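Local coordinates for protein ribonucleoside-diphosphate reductase small chain 2 (Saccharomyces cerevisiae, PDB 1JK0) that takes part in making deoxyribonucleotides from ribonucleotides for DNA synthesis, and is required for its partner small chain to fold and to assemble with the large subunits, at residues A54-A59 with E124-E129; E60-A65 with L209-R214; K66-F71 with D136-D141. All coordinates share one frame; numbering follows the deposited sequence.

Contact 1 of 3, residues A54-A59 with E124-E129; sequences ASFWTA and ENIYSE
Trp57 and Ile126 bring the loop after helix 43-54 against helix 111-138, in the ferritin-like helical bundle of ribonucleotide reductase small chains. The close-packed part lies around Trp57, Tyr127 and Ile126. The six-membered ring of Trp57 lies beside the Tyr127 ring, with centroids 5.5 Å apart and planes at 26°. The rings are nearly parallel but slid so far that they barely overlap. Polar ends are satisfied as well: Trp57 NE1 and Tyr127 OH both hydrogen-bond to OD2 of Asp219 on helix 207-232, so one carboxylate oxygen ties loop and helix together. An alanine in place of Trp57 would probably leave Asp219 without the indole N-H and open a gap beside the Tyr127 ring. One turn further along the helix is Tyr131, the predicted active-site residue, whose side chain is about 4 Å from that of Tyr127.

Ile126 suits its place because its two branches part. CG2 rests 3.9 Å from CA of Thr58, while CD1, at the end of an extended chain (chi2 173°), sits 3.4 Å from the carbonyl O of Trp57. The side toward Phe56 is looser: that ring is partly exposed and touches Ile126 through a single atom, CE1, before stacking on an aromatic ring of the other protein's chain. Glu129 also serves that interface, beyond the two segments, its extended chain carrying OE2 into a salt bridge with a basic side chain of the other protein. The same OE2 lies 3.5 Å from CB of Ala59.

Contact 2 of 3, residues E60-A65 with L209-R214; sequences EEIELA and LAMANR
Ile62 points its side chain at helix 207-232, and its CD1 comes to rest on Ala212, with the methyl CB 3.4 Å away and CA 3.6 Å away. A residue as small as alanine suits this spot, since it lets the isoleucine tip settle close to the helix backbone. Two looser touches lie beside this one. Met211 SD lies 3.8 Å from the carbonyl O of Glu61 and 4.4 Å from Ile62 CG1. This is the solvent side of the contact, where a long, pliable thioether can follow an uneven surface. Further along the loop, Leu64 brings CD2 to 4.2 Å from the backbone N of Leu209.

Helix 111-138 forms the next shell. Its Val130 touches both Ile62 and Ala212, and its Met134 touches both Leu64 and Leu209, so the loop lies across the seam between two helices of the bundle. The loop itself is shaped in part by Glu63, which turns from the helix and accepts a hydrogen bond at OE2 from Ala65 N, 3.2 Å long. At the other end, and outside the two segments, Glu60 has a salt-bridge partner in a basic side chain of the other protein's chain. Between the two segments everything is van der Waals packing, which implies that fit and burial, rather than directional bonds, hold this part of the loop on the helix.

Contact 3 of 3, residues K66-F71 with D136-D141; sequences KDTEDF and DAFFKD
Phe71 and Phe138 lie in an offset stack, ring centroids 5.0 Å apart and planes at 17°, and with Phe139 they make an aromatic cluster where helix 111-138 of the ferritin-like bundle runs out into a loop. Over one face of Phe71 sits CB of Phe138, 3.8 Å from the ring centroid, a CH-pi contact. Phe71 CG in turn lies over a face of Phe138. The third ring is turned differently: Phe71 CZ stands over a face of Phe139, displaced toward its rim, with the planes at 48°. Phe71 points toward the 136-141 segment, with CG anti to the backbone N (chi1 166°).

At the edge of Phe138, near its plane, are two oxygens: OG1 of Thr68, 3.4 Å from CE2, and OD2 of Asp67, 3.6 Å from CZ. Oxygen suits a ring edge, where the C-H hydrogens are slightly positive. Each residue is tied elsewhere too: Thr68 OG1 hydrogen-bonds to the carbonyl O of Leu64, and Asp67 OD1 to the backbone N of Gly208 near the start of helix 207-232. Threonine suits the place because it offers a polar and an apolar branch: its methyl CG2 packs 3.8 Å from CD2 of Phe138 and also meets the carbonyl O of Ala137.

How the contacts relate
After helix 43-54 the chain runs as one long loop toward helix 78-89, supplying in turn the first segment of contacts 1, 2 and 3. Contact 1 closes a loop at 124-129, contact 3 at 136-141 further along the same helix 111-138, and contact 2 at 209-214 on helix 207-232. Contact 1 therefore crosses both others, while contact 3 nests inside the loop closed by contact 2. Contacts 1 and 2 meet where Trp57 packs on Ile62, and contacts 2 and 3 where Asp67 approaches Leu209; contacts 1 and 3 do not touch, their centres about 20 Å apart. Together they lay the loop along two helices of the bundle.

Contact 1 of 3, residues A54-A59 with E124-E129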
loop_
_atom_site.group_PDB
_atom_site.type_symbol
_atom_site.label_atom_id
_atom_site.label_comp_id
_atom_site.label_asym_id
_atom_site.label_seq_id
_atom_site.Cartn_x
_atom_site.Cartn_y
_atom_site.Cartn_z
ATOM N N ALA B 54 15.420 -5.004 0.365
ATOM C CA ALA B 54 16.737 -4.758 -0.217
ATOM C C ALA B 54 16.888 -5.302 -1.635
ATOM O O ALA B 54 17.704 -4.796 -2.405
ATOM C CB ALA B 54 17.818 -5.361 0.663
ATOM N N SER B 55 16.105 -6.320 -1.983
ATOM C CA SER B 55 16.185 -6.928 -3.306
ATOM C C SER B 55 15.272 -6.289 -4.346
ATOM O O SER B 55 15.208 -6.757 -5.489
ATOM C CB SER B 55 15.840 -8.413 -3.218
ATOM O OG SER B 55 14.422 -8.613 -3.143
ATOM N N PHE B 56 14.555 -5.240 -3.958
ATOM C CA PHE B 56 13.653 -4.562 -4.878
ATOM C C PHE B 56 14.251 -4.332 -6.285
ATOM O O PHE B 56 15.291 -3.690 -6.440
ATOM C CB PHE B 56 13.225 -3.233 -4.265
ATOM C CG PHE B 56 12.437 -2.361 -5.190
ATOM C CD1 PHE B 56 11.139 -2.700 -5.550
ATOM C CD2 PHE B 56 12.996 -1.213 -5.718
ATOM C CE1 PHE B 56 10.404 -1.902 -6.430
ATOM C CE2 PHE B 56 12.275 -0.411 -6.593
ATOM C CZ PHE B 56 10.974 -0.760 -6.953
ATOM N N TRP B 57 13.590 -4.870 -7.304
ATOM C CA TRP B 57 14.032 -4.708 -8.684
ATOM C C TRP B 57 12.810 -4.391 -9.556
ATOM O O TRP B 57 11.656 -4.548 -9.125
ATOM C CB TRP B 57 14.722 -5.981 -9.187
ATOM C CG TRP B 57 13.884 -7.228 -9.081
ATOM C CD1 TRP B 57 13.622 -7.954 -7.950
ATOM C CD2 TRP B 57 13.178 -7.881 -10.151
ATOM N NE1 TRP B 57 12.800 -9.017 -8.252
ATOM C CE2 TRP B 57 12.516 -8.997 -9.593
ATOM C CE3 TRP B 57 13.043 -7.629 -11.527
ATOM C CZ2 TRP B 57 11.731 -9.866 -10.368
ATOM C CZ3 TRP B 57 12.266 -8.487 -12.294
ATOM C CH2 TRP B 57 11.619 -9.597 -11.712
ATOM N N THR B 58 13.053 -3.946 -10.781
ATOM C CA THR B 58 11.952 -3.602 -11.667
ATOM C C THR B 58 12.116 -4.184 -13.076
ATOM O O THR B 58 13.165 -4.739 -13.419
ATOM C CB THR B 58 11.813 -2.087 -11.771
ATOM O OG1 THR B 58 13.026 -1.531 -12.301
ATOM C CG2 THR B 58 11.524 -1.487 -10.386
ATOM N N ALA B 59 11.065 -4.086 -13.883
ATOM C CA ALA B 59 11.118 -4.597 -15.245
ATOM C C ALA B 59 12.220 -3.850 -16.037
ATOM O O ALA B 59 12.980 -4.458 -16.805
ATOM C CB ALA B 59 9.747 -4.429 -15.907
ATOM N N GLU B 124 4.577 -8.484 -7.013
ATOM C CA GLU B 124 3.807 -9.358 -7.891
ATOM C C GLU B 124 3.369 -8.641 -9.140
ATOM O O GLU B 124 3.292 -9.251 -10.205
ATOM C CB GLU B 124 2.575 -9.905 -7.177
ATOM C CG GLU B 124 2.825 -11.161 -6.367
ATOM C CD GLU B 124 3.464 -12.256 -7.198
ATOM O OE1 GLU B 124 3.226 -12.284 -8.426
ATOM O OE2 GLU B 124 4.188 -13.099 -6.627
ATOM N N ASN B 125 3.075 -7.348 -9.005
ATOM C CA ASN B 125 2.653 -6.544 -10.137
ATOM C C ASN B 125 3.794 -6.310 -11.104
ATOM O O ASN B 125 3.570 -6.190 -12.305
ATOM C CB ASN B 125 2.072 -5.218 -9.667
ATOM C CG ASN B 125 0.740 -5.404 -8.982
ATOM O OD1 ASN B 125 -0.015 -6.319 -9.341
ATOM N ND2 ASN B 125 0.427 -4.547 -8.005
ATOM N N ILE B 126 5.015 -6.246 -10.583
ATOM C CA ILE B 126 6.182 -6.058 -11.427
ATOM C C ILE B 126 6.405 -7.368 -12.205
ATOM O O ILE B 126 6.778 -7.346 -13.389
ATOM C CB ILE B 126 7.419 -5.712 -10.571
ATOM C CG1 ILE B 126 7.240 -4.311 -9.961
ATOM C CG2 ILE B 126 8.699 -5.777 -11.419
ATOM C CD1 ILE B 126 8.308 -3.901 -8.945
ATOM N N TYR B 127 6.159 -8.509 -11.553
ATOM C CA TYR B 127 6.325 -9.794 -12.230
ATOM C C TYR B 127 5.298 -9.830 -13.361
ATOM O O TYR B 127 5.614 -10.170 -14.491
ATOM C CB TYR B 127 6.074 -10.971 -11.269
ATOM C CG TYR B 127 6.956 -10.997 -10.042
ATOM C CD1 TYR B 127 6.541 -11.644 -8.871
ATOM C CD2 TYR B 127 8.188 -10.338 -10.032
ATOM C CE1 TYR B 127 7.320 -11.624 -7.735
ATOM C CE2 TYR B 127 8.974 -10.312 -8.891
ATOM C CZ TYR B 127 8.536 -10.952 -7.743
ATOM O OH TYR B 127 9.311 -10.883 -6.594
ATOM N N SER B 128 4.063 -9.454 -13.038
ATOM C CA SER B 128 2.995 -9.461 -14.010
ATOM C C SER B 128 3.333 -8.561 -15.200
ATOM O O SER B 128 2.802 -8.747 -16.291
ATOM C CB SER B 128 1.693 -9.023 -13.341
ATOM O OG SER B 128 0.558 -9.457 -14.089
ATOM N N GLU B 129 4.216 -7.588 -14.992
ATOM C CA GLU B 129 4.625 -6.687 -16.071
ATOM C C GLU B 129 5.753 -7.303 -16.874
ATOM O O GLU B 129 5.673 -7.390 -18.092
ATOM C CB GLU B 129 5.127 -5.335 -15.547
ATOM C CG GLU B 129 5.476 -4.372 -16.695
ATOM C CD GLU B 129 6.121 -3.077 -16.245
ATOM O OE1 GLU B 129 5.725 -2.529 -15.203
ATOM O OE2 GLU B 129 7.014 -2.582 -16.960
#

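Contact 2 of 3, residues E60-A65 with L209-R214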
loop_
_atom_site.group_PDB
_atom_site.type_symbol
_atom_site.label_atom_id
_atom_site.label_comp_id
_atom_site.label_asym_id
_atom_site.label_seq_id
_atom_site.Cartn_x
_atom_site.Cartn_y
_atom_site.Cartn_z
ATOM N N GLU B 60 12.316 -2.539 -15.822
ATOM C CA GLU B 60 13.318 -1.723 -16.498
ATOM C C GLU B 60 14.730 -2.250 -16.279
ATOM O O GLU B 60 15.576 -2.129 -17.151
ATOM C CB GLU B 60 13.266 -0.270 -16.014
ATOM C CG GLU B 60 12.097 0.564 -16.530
ATOM C CD GLU B 60 10.759 0.175 -15.925
ATOM O OE1 GLU B 60 9.745 0.796 -16.308
ATOM O OE2 GLU B 60 10.715 -0.743 -15.071
ATOM N N GLU B 61 14.990 -2.820 -15.109
ATOM C CA GLU B 61 16.319 -3.351 -14.805
ATOM C C GLU B 61 16.590 -4.638 -15.565
ATOM O O GLU B 61 17.613 -5.294 -15.355
ATOM C CB GLU B 61 16.476 -3.584 -13.292
ATOM C CG GLU B 61 16.828 -2.314 -12.528
ATOM C CD GLU B 61 17.087 -2.535 -11.047
ATOM O OE1 GLU B 61 17.719 -1.650 -10.431
ATOM O OE2 GLU B 61 16.665 -3.569 -10.488
ATOM N N ILE B 62 15.664 -4.986 -16.455
ATOM C CA ILE B 62 15.775 -6.188 -17.267
ATOM C C ILE B 62 15.831 -5.846 -18.745
ATOM O O ILE B 62 15.011 -5.072 -19.240
ATOM C CB ILE B 62 14.583 -7.119 -17.033
ATOM C CG1 ILE B 62 14.719 -7.785 -15.667
ATOM C CG2 ILE B 62 14.508 -8.163 -18.134
ATOM C CD1 ILE B 62 13.586 -8.727 -15.325
ATOM N N GLU B 63 16.802 -6.432 -19.441
ATOM C CA GLU B 63 16.979 -6.210 -20.873
ATOM C C GLU B 63 16.516 -7.404 -21.718
ATOM O O GLU B 63 17.073 -8.501 -21.635
ATOM C CB GLU B 63 18.448 -5.925 -21.185
ATOM C CG GLU B 63 18.674 -5.526 -22.622
ATOM C CD GLU B 63 18.024 -4.200 -22.947
ATOM O OE1 GLU B 63 18.635 -3.150 -22.658
ATOM O OE2 GLU B 63 16.891 -4.207 -23.474
ATOM N N LEU B 64 15.489 -7.192 -22.529
ATOM C CA LEU B 64 14.994 -8.256 -23.387
ATOM C C LEU B 64 15.485 -8.007 -24.801
ATOM O O LEU B 64 15.364 -8.865 -25.673
ATOM C CB LEU B 64 13.472 -8.291 -23.385
ATOM C CG LEU B 64 12.805 -8.709 -22.085
ATOM C CD1 LEU B 64 11.311 -8.869 -22.349
ATOM C CD2 LEU B 64 13.419 -10.012 -21.582
ATOM N N ALA B 65 16.016 -6.813 -25.029
ATOM C CA ALA B 65 16.533 -6.484 -26.342
ATOM C C ALA B 65 17.710 -7.420 -26.510
ATOM O O ALA B 65 18.330 -7.814 -25.523
ATOM C CB ALA B 65 16.995 -5.027 -26.386
ATOM N N LEU B 209 15.405 -13.379 -19.941
ATOM C CA LEU B 209 14.479 -14.282 -19.277
ATOM C C LEU B 209 15.190 -14.972 -18.127
ATOM O O LEU B 209 14.565 -15.398 -17.163
ATOM C CB LEU B 209 13.963 -15.329 -20.266
ATOM C CG LEU B 209 13.099 -16.441 -19.668
ATOM C CD1 LEU B 209 11.805 -15.857 -19.125
ATOM C CD2 LEU B 209 12.809 -17.486 -20.732
ATOM N N ALA B 210 16.509 -15.070 -18.241
ATOM C CA ALA B 210 17.328 -15.710 -17.226
ATOM C C ALA B 210 17.368 -14.903 -15.926
ATOM O O ALA B 210 17.124 -15.458 -14.850
ATOM C CB ALA B 210 18.732 -15.918 -17.761
ATOM N N MET B 211 17.670 -13.605 -16.015
ATOM C CA MET B 211 17.730 -12.754 -14.822
ATOM C C MET B 211 16.337 -12.622 -14.218
ATOM O O MET B 211 16.162 -12.723 -13.000
ATOM C CB MET B 211 18.264 -11.358 -15.165
ATOM C CG MET B 211 18.556 -10.478 -13.949
ATOM S SD MET B 211 18.817 -8.725 -14.381
ATOM C CE MET B 211 20.603 -8.661 -14.667
ATOM N N ALA B 212 15.348 -12.392 -15.079
ATOM C CA ALA B 212 13.968 -12.262 -14.636
ATOM C C ALA B 212 13.547 -13.521 -13.903
ATOM O O ALA B 212 12.860 -13.449 -12.892
ATOM C CB ALA B 212 13.049 -12.021 -15.823
ATOM N N ASN B 213 13.958 -14.678 -14.409
ATOM C CA ASN B 213 13.596 -15.930 -13.769
ATOM C C ASN B 213 14.377 -16.116 -12.478
ATOM O O ASN B 213 13.810 -16.468 -11.455
ATOM C CB ASN B 213 13.855 -17.115 -14.698
ATOM C CG ASN B 213 13.282 -18.416 -14.150
ATOM O OD1 ASN B 213 12.065 -18.611 -14.129
ATOM N ND2 ASN B 213 14.158 -19.305 -13.690
ATOM N N ARG B 214 15.681 -15.882 -12.522
ATOM C CA ARG B 214 16.494 -16.033 -11.318
ATOM C C ARG B 214 15.852 -15.257 -10.152
ATOM O O ARG B 214 15.736 -15.774 -9.037
ATOM C CB ARG B 214 17.915 -15.518 -11.579
ATOM C CG ARG B 214 18.970 -15.985 -10.583
ATOM C CD ARG B 214 20.406 -15.553 -10.994
ATOM N NE ARG B 214 20.742 -15.924 -12.374
ATOM C CZ ARG B 214 20.668 -15.099 -13.420
ATOM N NH1 ARG B 214 20.282 -13.840 -13.257
ATOM N NH2 ARG B 214 20.943 -15.536 -14.643
#

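Contact 3 of 3, residues K66-F71 with D136-D141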
loop_
_atom_site.group_PDB
_atom_site.type_symbol
_atom_site.label_atom_id
_atom_site.label_comp_id
_atom_site.label_asym_id
_atom_site.label_seq_id
_atom_site.Cartn_x
_atom_site.Cartn_y
_atom_site.Cartn_z
ATOM N N LYS B 66 18.016 -7.786 -27.746
ATOM C CA LYS B 66 19.129 -8.687 -27.979
ATOM C C LYS B 66 19.026 -9.912 -27.075
ATOM O O LYS B 66 20.031 -10.484 -26.654
ATOM C CB LYS B 66 20.458 -7.959 -27.742
ATOM C CG LYS B 66 20.958 -7.161 -28.948
ATOM C CD LYS B 66 21.128 -8.058 -30.181
ATOM C CE LYS B 66 22.015 -9.263 -29.887
ATOM N NZ LYS B 66 22.128 -10.170 -31.060
ATOM N N ASP B 67 17.790 -10.283 -26.768
ATOM C CA ASP B 67 17.485 -11.453 -25.945
ATOM C C ASP B 67 16.399 -12.185 -26.725
ATOM O O ASP B 67 16.173 -13.377 -26.539
ATOM C CB ASP B 67 16.944 -11.036 -24.567
ATOM C CG ASP B 67 16.633 -12.228 -23.668
ATOM O OD1 ASP B 67 17.581 -12.879 -23.184
ATOM O OD2 ASP B 67 15.441 -12.523 -23.447
ATOM N N THR B 68 15.742 -11.433 -27.606
ATOM C CA THR B 68 14.670 -11.930 -28.463
ATOM C C THR B 68 15.280 -12.619 -29.680
ATOM O O THR B 68 14.582 -13.251 -30.472
ATOM C CB THR B 68 13.779 -10.767 -28.965
ATOM O OG1 THR B 68 13.344 -9.975 -27.853
ATOM C CG2 THR B 68 12.561 -11.306 -29.706
ATOM N N GLU B 69 16.590 -12.478 -29.830
ATOM C CA GLU B 69 17.284 -13.090 -30.948
ATOM C C GLU B 69 17.240 -14.591 -30.739
ATOM O O GLU B 69 16.878 -15.346 -31.637
ATOM C CB GLU B 69 18.746 -12.628 -30.993
ATOM C CG GLU B 69 18.957 -11.118 -30.957
ATOM C CD GLU B 69 18.295 -10.399 -32.117
ATOM O OE1 GLU B 69 18.595 -10.737 -33.284
ATOM O OE2 GLU B 69 17.478 -9.489 -31.861
ATOM N N ASP B 70 17.597 -15.008 -29.528
ATOM C CA ASP B 70 17.638 -16.417 -29.167
ATOM C C ASP B 70 16.266 -17.053 -28.943
ATOM O O ASP B 70 16.173 -18.207 -28.524
ATOM C CB ASP B 70 18.517 -16.598 -27.924
ATOM C CG ASP B 70 19.945 -16.121 -28.148
ATOM O OD1 ASP B 70 20.128 -14.932 -28.483
ATOM O OD2 ASP B 70 20.881 -16.935 -27.995
ATOM N N PHE B 71 15.200 -16.310 -29.221
ATOM C CA PHE B 71 13.845 -16.838 -29.058
ATOM C C PHE B 71 13.383 -17.489 -30.356
ATOM O O PHE B 71 13.071 -18.681 -30.383
ATOM C CB PHE B 71 12.869 -15.720 -28.681
ATOM C CG PHE B 71 11.419 -16.109 -28.811
ATOM C CD1 PHE B 71 10.875 -17.112 -28.013
ATOM C CD2 PHE B 71 10.596 -15.474 -29.743
ATOM C CE1 PHE B 71 9.530 -17.479 -28.140
ATOM C CE2 PHE B 71 9.253 -15.834 -29.878
ATOM C CZ PHE B 71 8.720 -16.838 -29.075
ATOM N N ASP B 136 5.146 -9.686 -25.222
ATOM C CA ASP B 136 5.130 -8.621 -26.225
ATOM C C ASP B 136 6.364 -8.616 -27.152
ATOM O O ASP B 136 6.234 -8.598 -28.377
ATOM C CB ASP B 136 5.005 -7.260 -25.521
ATOM C CG ASP B 136 4.429 -6.178 -26.424
ATOM O OD1 ASP B 136 3.204 -6.199 -26.685
ATOM O OD2 ASP B 136 5.203 -5.306 -26.873
ATOM N N ALA B 137 7.557 -8.631 -26.570
ATOM C CA ALA B 137 8.785 -8.611 -27.359
ATOM C C ALA B 137 8.997 -9.899 -28.135
ATOM O O ALA B 137 9.702 -9.925 -29.146
ATOM C CB ALA B 137 9.982 -8.357 -26.449
ATOM N N PHE B 138 8.382 -10.970 -27.661
ATOM C CA PHE B 138 8.541 -12.263 -28.301
ATOM C C PHE B 138 7.434 -12.606 -29.278
ATOM O O PHE B 138 7.661 -12.678 -30.483
ATOM C CB PHE B 138 8.642 -13.351 -27.232
ATOM C CG PHE B 138 9.819 -13.188 -26.305
ATOM C CD1 PHE B 138 10.003 -14.063 -25.240
ATOM C CD2 PHE B 138 10.758 -12.184 -26.513
ATOM C CE1 PHE B 138 11.103 -13.942 -24.402
ATOM C CE2 PHE B 138 11.857 -12.054 -25.679
ATOM C CZ PHE B 138 12.031 -12.937 -24.623
ATOM N N PHE B 139 6.235 -12.815 -28.752
ATOM C CA PHE B 139 5.090 -13.181 -29.571
ATOM C C PHE B 139 4.376 -11.977 -30.168
ATOM O O PHE B 139 3.152 -11.967 -30.293
ATOM C CB PHE B 139 4.117 -14.010 -28.737
ATOM C CG PHE B 139 4.758 -15.195 -28.074
ATOM C CD1 PHE B 139 5.761 -15.021 -27.127
ATOM C CD2 PHE B 139 4.387 -16.486 -28.421
ATOM C CE1 PHE B 139 6.387 -16.112 -26.541
ATOM C CE2 PHE B 139 5.005 -17.583 -27.842
ATOM C CZ PHE B 139 6.008 -17.396 -26.900
ATOM N N LYS B 140 5.154 -10.966 -30.539
ATOM C CA LYS B 140 4.627 -9.748 -31.141
ATOM C C LYS B 140 3.491 -9.131 -30.337
ATOM O O LYS B 140 2.855 -9.802 -29.526
ATOM C CB LYS B 140 4.146 -10.033 -32.563
ATOM C CG LYS B 140 4.768 -9.137 -33.629
ATOM C CD LYS B 140 4.637 -7.657 -33.276
ATOM C CE LYS B 140 4.955 -6.782 -34.473
ATOM N NZ LYS B 140 6.240 -7.175 -35.118
ATOM N N ASP B 141 3.241 -7.845 -30.577
ATOM C CA ASP B 141 2.186 -7.118 -29.878
ATOM C C ASP B 141 0.908 -7.952 -29.786
ATOM O O ASP B 141 0.338 -8.113 -28.702
ATOM C CB ASP B 141 1.867 -5.793 -30.588
ATOM C CG ASP B 141 3.079 -4.899 -30.741
ATOM O OD1 ASP B 141 3.744 -4.611 -29.720
ATOM O OD2 ASP B 141 3.360 -4.480 -31.887
#